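Phosphorylated carbohydrates phosphatase TM_1254 (Thermotoga maritima msb8, PDB 3KBB) removes phosphate from phosphorylated sugars such as erythrose 4-phosphate, fructose 6-phosphate and mannose 6-phosphate, using a divalent metal cation. Local coordinates at residues V26-L38 with A57-V71. Numbering follows the deposited sequence.
Sequences VAESYGKPYTEDL and ALEIKDSLENFKKRV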
ATOM      1  N   VAL A  26      16.382   0.754  14.819  1.00 25.31           N
ATOM      2  CA  VAL A  26      17.484  -0.104  14.400  1.00 25.37           C
ATOM      3  C   VAL A  26      18.806   0.564  14.767  1.00 24.64           C
ATOM      4  O   VAL A  26      19.632  -0.050  15.464  1.00 25.69           O
ATOM      5  CB  VAL A  26      17.465  -0.373  12.896  1.00 26.25           C
ATOM      6  CG1 VAL A  26      18.730  -1.154  12.472  1.00 27.24           C
ATOM      7  CG2 VAL A  26      16.216  -1.123  12.544  1.00 26.48           C
ATOM      8  N   ALA A  27      18.974   1.818  14.344  1.00 24.53           N
ATOM      9  CA  ALA A  27      20.214   2.559  14.595  1.00 23.08           C
ATOM     10  C   ALA A  27      20.451   2.616  16.101  1.00 23.26           C
ATOM     11  O   ALA A  27      21.580   2.369  16.585  1.00 23.09           O
ATOM     12  CB  ALA A  27      20.104   3.935  14.022  1.00 24.06           C
ATOM     13  N   GLU A  28      19.390   2.949  16.844  1.00 21.55           N
ATOM     14  CA  GLU A  28      19.473   3.059  18.300  1.00 22.13           C
ATOM     15  C   GLU A  28      19.897   1.733  18.949  1.00 22.05           C
ATOM     16  O   GLU A  28      20.650   1.721  19.935  1.00 23.99           O
ATOM     17  CB  GLU A  28      18.118   3.547  18.848  1.00 21.45           C
ATOM     18  CG  GLU A  28      18.004   3.542  20.335  1.00 21.37           C
ATOM     19  CD  GLU A  28      16.686   4.093  20.816  1.00 22.72           C
ATOM     20  OE1 GLU A  28      16.473   5.325  20.698  1.00 23.49           O
ATOM     21  OE2 GLU A  28      15.887   3.308  21.302  1.00 21.64           O
ATOM     22  N   SER A  29      19.444   0.614  18.391  1.00 23.10           N
ATOM     23  CA  SER A  29      19.806  -0.696  18.940  1.00 24.11           C
ATOM     24  C   SER A  29      21.317  -0.973  18.797  1.00 24.34           C
ATOM     25  O   SER A  29      21.857  -1.801  19.538  1.00 26.12           O
ATOM     26  CB  SER A  29      18.961  -1.849  18.315  1.00 24.08           C
ATOM     27  OG  SER A  29      19.400  -2.178  17.012  1.00 25.29           O
ATOM     28  N   TYR A  30      21.960  -0.318  17.835  1.00 25.01           N
ATOM     29  CA  TYR A  30      23.416  -0.393  17.641  1.00 24.91           C
ATOM     30  C   TYR A  30      24.205   0.774  18.275  1.00 24.83           C
ATOM     31  O   TYR A  30      25.422   0.991  17.962  1.00 24.56           O
ATOM     32  CB  TYR A  30      23.733  -0.401  16.161  1.00 25.46           C
ATOM     33  CG  TYR A  30      23.400  -1.681  15.434  1.00 26.91           C
ATOM     34  CD1 TYR A  30      24.207  -2.821  15.581  1.00 28.04           C
ATOM     35  CD2 TYR A  30      22.322  -1.735  14.562  1.00 27.48           C
ATOM     36  CE1 TYR A  30      23.914  -4.009  14.879  1.00 30.08           C
ATOM     37  CE2 TYR A  30      22.043  -2.906  13.835  1.00 28.85           C
ATOM     38  CZ  TYR A  30      22.833  -4.035  14.012  1.00 28.69           C
ATOM     39  OH  TYR A  30      22.518  -5.182  13.293  1.00 27.91           O
ATOM     40  N   GLY A  31      23.529   1.541  19.130  1.00 24.50           N
ATOM     41  CA  GLY A  31      24.124   2.722  19.746  1.00 23.62           C
ATOM     42  C   GLY A  31      24.416   3.888  18.800  1.00 24.06           C
ATOM     43  O   GLY A  31      25.286   4.699  19.106  1.00 23.99           O
ATOM     44  N   LYS A  32      23.670   3.988  17.675  1.00 22.26           N
ATOM     45  CA  LYS A  32      23.862   4.989  16.644  1.00 21.84           C
ATOM     46  C   LYS A  32      22.669   5.956  16.497  1.00 21.26           C
ATOM     47  O   LYS A  32      21.511   5.539  16.632  1.00 20.28           O
ATOM     48  CB  LYS A  32      24.119   4.366  15.240  1.00 22.02           C
ATOM     49  CG  LYS A  32      25.208   3.283  15.165  1.00 23.66           C
ATOM     50  CD  LYS A  32      26.580   3.845  15.639  1.00 25.01           C
ATOM     51  CE  LYS A  32      27.718   2.832  15.387  1.00 26.75           C
ATOM     52  NZ  LYS A  32      29.010   3.402  15.862  1.00 28.62           N
ATOM     53  N   PRO A  33      22.976   7.235  16.212  1.00 21.37           N
ATOM     54  CA  PRO A  33      21.963   8.232  15.959  1.00 22.13           C
ATOM     55  C   PRO A  33      21.445   8.092  14.517  1.00 23.08           C
ATOM     56  O   PRO A  33      22.044   7.382  13.678  1.00 22.68           O
ATOM     57  CB  PRO A  33      22.745   9.555  16.136  1.00 21.37           C
ATOM     58  CG  PRO A  33      24.149   9.212  15.622  1.00 22.40           C
ATOM     59  CD  PRO A  33      24.348   7.792  16.082  1.00 21.45           C
ATOM     60  N   TYR A  34      20.343   8.773  14.225  1.00 24.08           N
ATOM     61  CA  TYR A  34      19.752   8.720  12.906  1.00 25.58           C
ATOM     62  C   TYR A  34      18.949   9.998  12.670  1.00 27.25           C
ATOM     63  O   TYR A  34      18.210  10.429  13.554  1.00 28.38           O
ATOM     64  CB  TYR A  34      18.829   7.506  12.829  1.00 26.25           C
ATOM     65  CG  TYR A  34      18.326   7.161  11.448  1.00 26.20           C
ATOM     66  CD1 TYR A  34      19.211   7.030  10.374  1.00 26.89           C
ATOM     67  CD2 TYR A  34      16.958   6.935  11.217  1.00 26.52           C
ATOM     68  CE1 TYR A  34      18.745   6.692   9.094  1.00 26.66           C
ATOM     69  CE2 TYR A  34      16.482   6.601   9.938  1.00 26.46           C
ATOM     70  CZ  TYR A  34      17.391   6.477   8.890  1.00 27.80           C
ATOM     71  OH  TYR A  34      16.983   6.133   7.632  1.00 26.89           O
ATOM     72  N   THR A  35      19.114  10.606  11.498  1.00 27.95           N
ATOM     73  CA  THR A  35      18.451  11.887  11.191  1.00 29.28           C
ATOM     74  C   THR A  35      17.363  11.730  10.121  1.00 29.90           C
ATOM     75  O   THR A  35      17.424  10.832   9.278  1.00 29.56           O
ATOM     76  CB  THR A  35      19.451  12.957  10.722  1.00 29.39           C
ATOM     77  OG1 THR A  35      19.991  12.596   9.443  1.00 28.96           O
ATOM     78  CG2 THR A  35      20.573  13.157  11.735  1.00 29.28           C
ATOM     79  N   GLU A  36      16.365  12.619  10.156  1.00 30.76           N
ATOM     80  CA  GLU A  36      15.348  12.650   9.076  1.00 31.44           C
ATOM     81  C   GLU A  36      15.948  13.047   7.727  1.00 30.46           C
ATOM     82  O   GLU A  36      15.530  12.546   6.706  1.00 30.46           O
ATOM     83  CB  GLU A  36      14.150  13.538   9.446  1.00 32.05           C
ATOM     84  CG  GLU A  36      13.418  13.012  10.668  1.00 34.76           C
ATOM     85  CD  GLU A  36      11.903  13.077  10.553  0.50 36.81           C
ATOM     86  OE1 GLU A  36      11.386  13.868   9.730  0.50 38.84           O
ATOM     87  OE2 GLU A  36      11.228  12.339  11.298  0.50 36.37           O
ATOM     88  N   ASP A  37      16.943  13.928   7.737  1.00 30.09           N
ATOM     89  CA  ASP A  37      17.663  14.297   6.524  1.00 30.24           C
ATOM     90  C   ASP A  37      18.282  13.093   5.819  1.00 29.25           C
ATOM     91  O   ASP A  37      18.123  12.952   4.606  1.00 29.47           O
ATOM     92  CB  ASP A  37      18.720  15.362   6.809  1.00 31.07           C
ATOM     93  CG  ASP A  37      18.124  16.770   6.911  1.00 35.17           C
ATOM     94  OD1 ASP A  37      16.880  16.934   6.849  1.00 38.90           O
ATOM     95  OD2 ASP A  37      18.910  17.723   7.056  1.00 40.16           O
ATOM     96  N   LEU A  38      18.950  12.202   6.567  1.00 26.90           N
ATOM     97  CA  LEU A  38      19.475  10.981   5.941  1.00 26.81           C
ATOM     98  C   LEU A  38      18.324  10.089   5.508  1.00 26.70           C
ATOM     99  O   LEU A  38      18.344   9.500   4.430  1.00 27.34           O
ATOM    100  CB  LEU A  38      20.404  10.184   6.885  1.00 26.13           C
ATOM    101  CG  LEU A  38      20.913   8.808   6.402  1.00 26.23           C
ATOM    102  CD1 LEU A  38      21.638   8.893   5.062  1.00 26.70           C
ATOM    103  CD2 LEU A  38      21.849   8.193   7.426  1.00 26.06           C
ATOM    104  N   ALA A  57      26.284   3.655   6.189  1.00 28.27           N
ATOM    105  CA  ALA A  57      26.144   5.071   6.521  1.00 28.61           C
ATOM    106  C   ALA A  57      26.296   5.278   8.037  1.00 28.68           C
ATOM    107  O   ALA A  57      26.902   6.270   8.484  1.00 29.30           O
ATOM    108  CB  ALA A  57      24.801   5.597   6.045  1.00 28.73           C
ATOM    109  N   LEU A  58      25.742   4.351   8.808  1.00 27.75           N
ATOM    110  CA  LEU A  58      25.717   4.430  10.267  1.00 28.69           C
ATOM    111  C   LEU A  58      26.943   3.789  10.924  1.00 28.71           C
ATOM    112  O   LEU A  58      27.033   3.705  12.161  1.00 28.09           O
ATOM    113  CB  LEU A  58      24.443   3.774  10.779  1.00 28.79           C
ATOM    114  CG  LEU A  58      23.134   4.495  10.376  1.00 30.60           C
ATOM    115  CD1 LEU A  58      22.002   3.789  11.044  1.00 32.70           C
ATOM    116  CD2 LEU A  58      23.142   5.965  10.771  1.00 31.24           C
ATOM    117  N   GLU A  59      27.869   3.314  10.088  1.00 29.29           N
ATOM    118  CA  GLU A  59      29.116   2.698  10.560  1.00 31.21           C
ATOM    119  C   GLU A  59      28.876   1.523  11.498  1.00 30.58           C
ATOM    120  O   GLU A  59      29.609   1.313  12.481  1.00 30.75           O
ATOM    121  CB  GLU A  59      30.014   3.762  11.198  1.00 31.41           C
ATOM    122  CG  GLU A  59      30.396   4.871  10.220  1.00 34.35           C
ATOM    123  CD  GLU A  59      31.194   5.998  10.859  1.00 35.17           C
ATOM    124  OE1 GLU A  59      31.424   5.967  12.092  1.00 39.19           O
ATOM    125  OE2 GLU A  59      31.579   6.923  10.114  1.00 40.64           O
ATOM    126  N   ILE A  60      27.824   0.765  11.201  1.00 30.19           N
ATOM    127  CA  ILE A  60      27.461  -0.403  11.973  1.00 30.45           C
ATOM    128  C   ILE A  60      28.316  -1.596  11.547  1.00 31.87           C
ATOM    129  O   ILE A  60      28.483  -1.858  10.354  1.00 31.50           O
ATOM    130  CB  ILE A  60      25.954  -0.714  11.830  1.00 30.58           C
ATOM    131  CG1 ILE A  60      25.155   0.348  12.601  1.00 29.36           C
ATOM    132  CG2 ILE A  60      25.644  -2.108  12.363  1.00 29.56           C
ATOM    133  CD1 ILE A  60      23.663   0.431  12.273  1.00 29.71           C
ATOM    134  N   LYS A  61      28.866  -2.285  12.539  1.00 32.91           N
ATOM    135  CA  LYS A  61      29.739  -3.422  12.286  1.00 34.86           C
ATOM    136  C   LYS A  61      28.962  -4.665  12.683  1.00 35.26           C
ATOM    137  O   LYS A  61      28.937  -5.060  13.845  1.00 36.16           O
ATOM    138  CB  LYS A  61      31.061  -3.291  13.061  1.00 34.72           C
ATOM    139  CG  LYS A  61      31.789  -1.937  12.890  1.00 34.09           C
ATOM    140  CD  LYS A  61      32.233  -1.707  11.451  1.00 35.71           C
ATOM    141  CE  LYS A  61      32.855  -0.317  11.244  1.00 37.59           C
ATOM    142  NZ  LYS A  61      32.761   0.100   9.794  1.00 38.00           N
ATOM    143  N   ASP A  62      28.264  -5.231  11.710  1.00 36.29           N
ATOM    144  CA  ASP A  62      27.507  -6.462  11.894  1.00 37.04           C
ATOM    145  C   ASP A  62      27.443  -7.071  10.499  1.00 37.93           C
ATOM    146  O   ASP A  62      27.851  -6.430   9.529  1.00 38.17           O
ATOM    147  CB  ASP A  62      26.100  -6.158  12.426  1.00 36.96           C
ATOM    148  CG  ASP A  62      25.468  -7.344  13.178  1.00 38.10           C
ATOM    149  OD1 ASP A  62      26.054  -8.462  13.225  1.00 38.89           O
ATOM    150  OD2 ASP A  62      24.372  -7.160  13.744  1.00 36.60           O
ATOM    151  N   SER A  63      26.973  -8.310  10.393  1.00 38.61           N
ATOM    152  CA  SER A  63      26.740  -8.901   9.081  1.00 39.41           C
ATOM    153  C   SER A  63      25.460  -8.294   8.506  1.00 39.52           C
ATOM    154  O   SER A  63      24.567  -7.875   9.267  1.00 39.55           O
ATOM    155  CB  SER A  63      26.593 -10.419   9.208  1.00 39.42           C
ATOM    156  OG  SER A  63      25.299 -10.762   9.693  1.00 39.18           O
ATOM    157  N   LEU A  64      25.355  -8.255   7.179  1.00 39.57           N
ATOM    158  CA  LEU A  64      24.116  -7.778   6.550  1.00 39.88           C
ATOM    159  C   LEU A  64      22.901  -8.625   6.969  1.00 40.31           C
ATOM    160  O   LEU A  64      21.795  -8.105   7.152  1.00 40.10           O
ATOM    161  CB  LEU A  64      24.256  -7.702   5.022  1.00 39.63           C
ATOM    162  CG  LEU A  64      23.154  -6.996   4.228  1.00 40.25           C
ATOM    163  CD1 LEU A  64      22.843  -5.594   4.783  1.00 40.50           C
ATOM    164  CD2 LEU A  64      23.525  -6.916   2.750  1.00 39.49           C
ATOM    165  N   GLU A  65      23.130  -9.926   7.118  1.00 40.29           N
ATOM    166  CA  GLU A  65      22.099 -10.869   7.512  1.00 40.48           C
ATOM    167  C   GLU A  65      21.527 -10.500   8.877  1.00 40.19           C
ATOM    168  O   GLU A  65      20.305 -10.452   9.052  1.00 40.16           O
ATOM    169  CB  GLU A  65      22.669 -12.299   7.526  1.00 40.35           C
ATOM    170  CG  GLU A  65      21.829 -13.290   8.295  1.00 40.89           C
ATOM    171  CD  GLU A  65      22.238 -14.743   8.077  0.50 40.69           C
ATOM    172  OE1 GLU A  65      23.316 -14.996   7.503  0.50 41.03           O
ATOM    173  OE2 GLU A  65      21.471 -15.631   8.502  0.50 40.64           O
ATOM    174  N   ASN A  66      22.419 -10.248   9.833  1.00 39.95           N
ATOM    175  CA  ASN A  66      22.028  -9.826  11.173  1.00 40.08           C
ATOM    176  C   ASN A  66      21.316  -8.473  11.157  1.00 39.37           C
ATOM    177  O   ASN A  66      20.308  -8.282  11.854  1.00 39.62           O
ATOM    178  CB  ASN A  66      23.246  -9.781  12.092  1.00 40.73           C
ATOM    179  CG  ASN A  66      23.621 -11.153  12.650  1.00 43.10           C
ATOM    180  OD1 ASN A  66      22.818 -12.099  12.628  1.00 44.71           O
ATOM    181  ND2 ASN A  66      24.845 -11.260  13.172  1.00 43.96           N
ATOM    182  N   PHE A  67      21.834  -7.547  10.353  1.00 38.37           N
ATOM    183  CA  PHE A  67      21.240  -6.213  10.223  1.00 37.50           C
ATOM    184  C   PHE A  67      19.809  -6.299   9.702  1.00 37.75           C
ATOM    185  O   PHE A  67      18.892  -5.718  10.293  1.00 37.46           O
ATOM    186  CB  PHE A  67      22.089  -5.333   9.313  1.00 36.84           C
ATOM    187  CG  PHE A  67      21.648  -3.888   9.279  1.00 36.55           C
ATOM    188  CD1 PHE A  67      21.943  -3.033  10.343  1.00 35.14           C
ATOM    189  CD2 PHE A  67      20.946  -3.385   8.189  1.00 34.03           C
ATOM    190  CE1 PHE A  67      21.539  -1.697  10.315  1.00 33.72           C
ATOM    191  CE2 PHE A  67      20.533  -2.051   8.145  1.00 34.43           C
ATOM    192  CZ  PHE A  67      20.826  -1.200   9.214  1.00 33.06           C
ATOM    193  N   LYS A  68      19.628  -7.040   8.601  1.00 37.68           N
ATOM    194  CA  LYS A  68      18.309  -7.225   7.974  1.00 37.86           C
ATOM    195  C   LYS A  68      17.308  -7.819   8.940  1.00 37.36           C
ATOM    196  O   LYS A  68      16.138  -7.455   8.926  1.00 36.33           O
ATOM    197  CB  LYS A  68      18.415  -8.096   6.721  1.00 37.70           C
ATOM    198  CG  LYS A  68      18.953  -7.354   5.517  1.00 39.63           C
ATOM    199  CD  LYS A  68      18.861  -8.192   4.236  1.00 42.96           C
ATOM    200  CE  LYS A  68      20.054  -9.126   4.093  1.00 45.61           C
ATOM    201  NZ  LYS A  68      20.099  -9.832   2.768  1.00 45.18           N
ATOM    202  N   LYS A  69      17.785  -8.722   9.795  1.00 37.95           N
ATOM    203  CA  LYS A  69      16.940  -9.336  10.809  1.00 38.81           C
ATOM    204  C   LYS A  69      16.469  -8.295  11.826  1.00 38.78           C
ATOM    205  O   LYS A  69      15.325  -8.327  12.272  1.00 38.73           O
ATOM    206  CB  LYS A  69      17.687 -10.484  11.507  1.00 38.91           C
ATOM    207  CG  LYS A  69      16.815 -11.237  12.528  1.00 41.32           C
ATOM    208  CD  LYS A  69      17.486 -12.470  13.104  0.50 39.89           C
ATOM    209  CE  LYS A  69      16.579 -13.118  14.148  0.50 40.74           C
ATOM    210  NZ  LYS A  69      16.966 -14.532  14.415  0.50 40.82           N
ATOM    211  N   ARG A  70      17.370  -7.383  12.196  1.00 38.88           N
ATOM    212  CA  ARG A  70      17.052  -6.339  13.171  1.00 38.48           C
ATOM    213  C   ARG A  70      16.042  -5.371  12.581  1.00 37.62           C
ATOM    214  O   ARG A  70      15.099  -4.954  13.254  1.00 36.76           O
ATOM    215  CB  ARG A  70      18.317  -5.583  13.574  1.00 39.27           C
ATOM    216  CG  ARG A  70      19.296  -6.403  14.401  1.00 41.67           C
ATOM    217  CD  ARG A  70      18.994  -6.357  15.891  1.00 44.65           C
ATOM    218  NE  ARG A  70      19.688  -5.267  16.559  1.00 45.66           N
ATOM    219  CZ  ARG A  70      20.963  -5.288  16.944  1.00 45.47           C
ATOM    220  NH1 ARG A  70      21.731  -6.345  16.713  1.00 45.06           N
ATOM    221  NH2 ARG A  70      21.479  -4.231  17.547  1.00 43.24           N
ATOM    222  N   VAL A  71      16.251  -5.007  11.322  1.00 37.11           N
ATOM    223  CA  VAL A  71      15.287  -4.182  10.608  1.00 37.47           C
ATOM    224  C   VAL A  71      13.906  -4.860  10.622  1.00 38.19           C
ATOM    225  O   VAL A  71      12.880  -4.222  10.918  1.00 36.95           O
ATOM    226  CB  VAL A  71      15.755  -3.902   9.183  1.00 37.09           C
ATOM    227  CG1 VAL A  71      14.684  -3.192   8.404  1.00 36.80           C
ATOM    228  CG2 VAL A  71      17.050  -3.061   9.197  1.00 37.14           C
TER
HETATM  229  O   HOH W   1      30.935   1.887  14.619  1.00 38.41           O
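The ring of Y30 is sandwiched between I60 and R70. On one face I60 makes a CH-pi contact, CG2 3.5 Å from the ring centroid; on the opposite face the guanidinium of R70 lies flat, planes 21° apart, in a cation-pi stack. At the edge, Y30 OH donates at 2.7 Å to D62 OD2, which receives it on its anti lone pair, with the carboxylate turned 75° from the ring. D62 OD1 in turn accepts from N66 ND2, which helps hold that carboxylate. F67 CD1 comes to 3.5 Å from Y30 CE2, the two ring planes nearly parallel but displaced with little overlap; F67 CE1 meets V26 CG1 at 3.6 Å.

Bends at chi2 and chi3 lay the R70 guanidinium on the ring, and NE and NH2 both donate to the single S29 OG, close to the guanidinium plane, NH2 at 3.0 Å. That hydroxyl itself donates to V26 O. With an alanine in place of Y30, D62 OD2 would probably lose this donor and the R70 guanidinium the ring it stacks on. Farther along, L58 sends CD1 to A27 CB at 3.5 Å and CD2 against P33 O and the Y34 ring, while a water bridges K32 NZ and E59 O.

All this belongs to the helical cap of a HAD-family phosphatase, away from the strands of the parallel sheet: the Schellman end of helix 19-29 packs on the start of helix 64-82, and L54 of helix 47-57 touches both Y34 and F67.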